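Local coordinates for alpha-amylase (Eisenia fetida, PDB 6M4K), which probably hydrolyses internal alpha-1,4-glucosidic linkages in starch and related polysaccharides, as a calcium- and chloride-dependent enzyme of glycosyl hydrolase family 13, at residues Y154-L165 with A201-D209. Sequence-based numbering, arbitrary orientation.
Sequences YNNPTEVRNCRL and ACKHMWPGD. With CA (calcium ion), chain B.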
# COMPACT_ATOMS: atom_id res chain seq x y z
N TYR A 154 21.54 -13.04 0.30
CA TYR A 154 20.11 -13.30 0.45
C TYR A 154 19.73 -14.77 0.25
O TYR A 154 18.54 -15.09 0.30
CB TYR A 154 19.28 -12.34 -0.41
CG TYR A 154 19.17 -10.96 0.23
CD1 TYR A 154 20.20 -10.03 0.10
CD2 TYR A 154 18.07 -10.61 1.00
CE1 TYR A 154 20.11 -8.78 0.70
CE2 TYR A 154 17.98 -9.37 1.60
CZ TYR A 154 19.00 -8.45 1.45
OH TYR A 154 18.91 -7.22 2.06
N ASN A 155 20.70 -15.65 0.04
CA ASN A 155 20.48 -17.09 0.08
C ASN A 155 20.75 -17.69 1.45
O ASN A 155 20.69 -18.91 1.62
CB ASN A 155 21.27 -17.79 -1.02
CG ASN A 155 20.72 -17.49 -2.40
OD1 ASN A 155 19.51 -17.30 -2.56
ND2 ASN A 155 21.59 -17.45 -3.40
N ASN A 156 21.01 -16.84 2.45
CA ASN A 156 21.32 -17.26 3.81
C ASN A 156 20.27 -16.66 4.74
O ASN A 156 20.41 -15.50 5.16
CB ASN A 156 22.72 -16.75 4.16
CG ASN A 156 23.20 -17.23 5.51
OD1 ASN A 156 22.42 -17.45 6.43
ND2 ASN A 156 24.52 -17.39 5.64
N PRO A 157 19.21 -17.40 5.09
CA PRO A 157 18.16 -16.83 5.96
C PRO A 157 18.67 -16.32 7.29
O PRO A 157 18.14 -15.32 7.80
CB PRO A 157 17.18 -18.00 6.15
CG PRO A 157 17.39 -18.86 4.97
CD PRO A 157 18.86 -18.76 4.63
N THR A 158 19.68 -16.97 7.87
CA THR A 158 20.24 -16.49 9.13
C THR A 158 20.86 -15.11 8.96
O THR A 158 20.70 -14.24 9.83
CB THR A 158 21.27 -17.50 9.63
OG1 THR A 158 20.64 -18.78 9.77
CG2 THR A 158 21.84 -17.06 10.98
N GLU A 159 21.58 -14.89 7.86
CA GLU A 159 22.17 -13.59 7.60
C GLU A 159 21.08 -12.54 7.35
O GLU A 159 21.14 -11.44 7.91
CB GLU A 159 23.12 -13.70 6.41
CG GLU A 159 23.86 -12.43 6.06
CD GLU A 159 24.98 -12.69 5.07
OE1 GLU A 159 25.59 -13.78 5.13
OE2 GLU A 159 25.25 -11.80 4.23
N VAL A 160 20.09 -12.87 6.53
CA VAL A 160 19.00 -11.94 6.24
C VAL A 160 18.27 -11.52 7.51
O VAL A 160 17.83 -10.37 7.64
CB VAL A 160 18.05 -12.56 5.20
CG1 VAL A 160 16.83 -11.67 4.97
CG2 VAL A 160 18.78 -12.78 3.89
N ARG A 161 18.15 -12.42 8.49
CA ARG A 161 17.36 -12.14 9.67
C ARG A 161 18.18 -11.63 10.85
O ARG A 161 17.64 -10.88 11.67
CB ARG A 161 16.53 -13.36 10.07
CG ARG A 161 15.36 -13.60 9.11
CD ARG A 161 14.67 -14.94 9.30
NE ARG A 161 13.44 -15.03 8.51
CZ ARG A 161 12.97 -16.15 7.97
NH1 ARG A 161 13.63 -17.29 8.12
NH2 ARG A 161 11.84 -16.12 7.27
N ASN A 162 19.45 -12.01 10.97
CA ASN A 162 20.24 -11.65 12.14
C ASN A 162 21.30 -10.59 11.89
O ASN A 162 21.86 -10.06 12.86
CB ASN A 162 20.87 -12.91 12.77
CG ASN A 162 19.83 -13.82 13.38
OD1 ASN A 162 18.67 -13.46 13.51
ND2 ASN A 162 20.26 -15.02 13.77
N CYS A 163 21.62 -10.28 10.64
CA CYS A 163 22.53 -9.19 10.32
C CYS A 163 21.75 -7.90 10.11
O CYS A 163 20.52 -7.87 10.15
CB CYS A 163 23.41 -9.54 9.12
SG CYS A 163 24.51 -10.96 9.40
N ARG A 164 22.47 -6.80 9.90
CA ARG A 164 21.84 -5.48 9.84
C ARG A 164 21.46 -5.12 8.41
O ARG A 164 22.29 -5.17 7.50
CB ARG A 164 22.80 -4.42 10.37
CG ARG A 164 23.16 -4.61 11.82
CD ARG A 164 24.38 -3.76 12.15
NE ARG A 164 24.75 -3.87 13.55
CZ ARG A 164 25.87 -3.36 14.05
NH1 ARG A 164 26.70 -2.72 13.25
NH2 ARG A 164 26.15 -3.49 15.34
N LEU A 165 20.20 -4.73 8.23
CA LEU A 165 19.77 -4.21 6.94
C LEU A 165 20.36 -2.82 6.77
O LEU A 165 19.94 -1.88 7.46
CB LEU A 165 18.25 -4.15 6.92
CG LEU A 165 17.66 -3.48 5.68
CD1 LEU A 165 18.06 -4.23 4.41
CD2 LEU A 165 16.15 -3.39 5.81
N ALA A 201 9.61 -4.55 7.08
CA ALA A 201 10.86 -5.34 7.05
C ALA A 201 10.70 -6.75 7.62
O ALA A 201 11.62 -7.29 8.25
CB ALA A 201 12.02 -4.59 7.71
N CYS A 202 9.56 -7.38 7.36
CA CYS A 202 9.31 -8.70 7.95
C CYS A 202 10.23 -9.78 7.40
O CYS A 202 10.46 -10.77 8.09
CB CYS A 202 7.85 -9.11 7.79
SG CYS A 202 6.75 -8.31 8.96
N LYS A 203 10.74 -9.64 6.17
CA LYS A 203 11.69 -10.64 5.68
C LYS A 203 12.93 -10.72 6.57
O LYS A 203 13.60 -11.76 6.59
CB LYS A 203 12.10 -10.39 4.23
CG LYS A 203 13.17 -9.33 4.03
CD LYS A 203 13.31 -8.98 2.55
CE LYS A 203 13.95 -10.12 1.77
NZ LYS A 203 14.10 -9.74 0.32
N HIS A 204 13.22 -9.65 7.30
CA HIS A 204 14.37 -9.57 8.19
C HIS A 204 14.07 -10.04 9.60
O HIS A 204 14.95 -9.96 10.47
CB HIS A 204 14.91 -8.14 8.15
CG HIS A 204 15.33 -7.73 6.78
ND1 HIS A 204 16.47 -8.23 6.19
CD2 HIS A 204 14.75 -6.93 5.86
CE1 HIS A 204 16.58 -7.74 4.97
NE2 HIS A 204 15.55 -6.95 4.74
N MET A 205 12.86 -10.52 9.85
CA MET A 205 12.51 -11.09 11.14
C MET A 205 12.16 -12.57 10.97
O MET A 205 11.77 -13.02 9.90
CB MET A 205 11.36 -10.32 11.80
CG MET A 205 11.79 -8.91 12.20
SD MET A 205 10.51 -7.88 12.94
CE MET A 205 9.46 -7.56 11.52
N TRP A 206 12.32 -13.32 12.06
CA TRP A 206 11.95 -14.73 12.06
C TRP A 206 10.44 -14.85 12.25
O TRP A 206 9.88 -14.22 13.15
CB TRP A 206 12.65 -15.47 13.20
CG TRP A 206 14.14 -15.53 13.05
CD1 TRP A 206 15.05 -14.70 13.63
CD2 TRP A 206 14.89 -16.45 12.25
NE1 TRP A 206 16.32 -15.04 13.25
CE2 TRP A 206 16.25 -16.12 12.40
CE3 TRP A 206 14.55 -17.53 11.43
CZ2 TRP A 206 17.27 -16.82 11.75
CZ3 TRP A 206 15.56 -18.21 10.78
CH2 TRP A 206 16.90 -17.86 10.95
N PRO A 207 9.75 -15.65 11.42
CA PRO A 207 8.31 -15.86 11.65
C PRO A 207 7.97 -16.28 13.07
O PRO A 207 6.95 -15.86 13.60
CB PRO A 207 7.96 -16.94 10.62
CG PRO A 207 8.93 -16.70 9.50
CD PRO A 207 10.22 -16.24 10.16
N GLY A 208 8.83 -17.10 13.70
CA GLY A 208 8.58 -17.50 15.08
C GLY A 208 8.62 -16.34 16.05
O GLY A 208 7.89 -16.34 17.05
N ASP A 209 9.46 -15.33 15.79
CA ASP A 209 9.48 -14.15 16.65
C ASP A 209 8.24 -13.31 16.43
O ASP A 209 7.63 -12.83 17.39
CB ASP A 209 10.73 -13.30 16.37
CG ASP A 209 12.02 -13.99 16.78
OD1 ASP A 209 11.98 -14.95 17.57
OD2 ASP A 209 13.08 -13.56 16.31
CA CA B . 16.36 -8.86 11.99
O HOH W 1 17.77 -8.52 9.87
O HOH W 2 15.70 -10.81 13.45
O HOH W 3 15.43 -7.97 14.13
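Lys203 brings its CE to the ring edge of Tyr154, 4.1 Å from CE2, where the excursion after the third strand of the TIM barrel (domain B of family 13 amylases) meets the loop after the fourth strand at the calcium site. The chain bends at chi3 (-70°) and meets that edge at about a right angle; NZ forms a salt bridge with Glu243 and has a further polar partner in Ile238. Next comes His204, its ring sandwiched between Leu165 and the CG of Lys203. Its ND1 donates to Val160 O at 2.9 Å, nearly straight (162°) and close to the ring plane, which fixes the imidazole's rotation. The same carbonyl accepts from a water bound to calcium, so the histidine side chain reaches the metal's second shell through Val160 O while its backbone supplies the first: His204 O and Arg161 O each bind calcium at 2.4 Å. Asn105 and Asp170 add further ligands. Met205 O takes a weak hydrogen bond from Arg161 NE (3.0 Å) in one of two modelled conformers, the one described here. At Trp206 the indole lies against Arg161, whose CD makes a CH-pi contact 3.4 Å from the six-membered ring centroid, while NE1 donates to Asn162 OD1 at 2.8 Å, the amide turned 61° from the ring. With an alanine here, Asn162 OD1 would probably lose this donor and Arg161 its aromatic support. Arg161 NH2 forms a salt bridge with Glu249, and Pro207 CD sits over a guanidinium face, 3.3 Å from NH2.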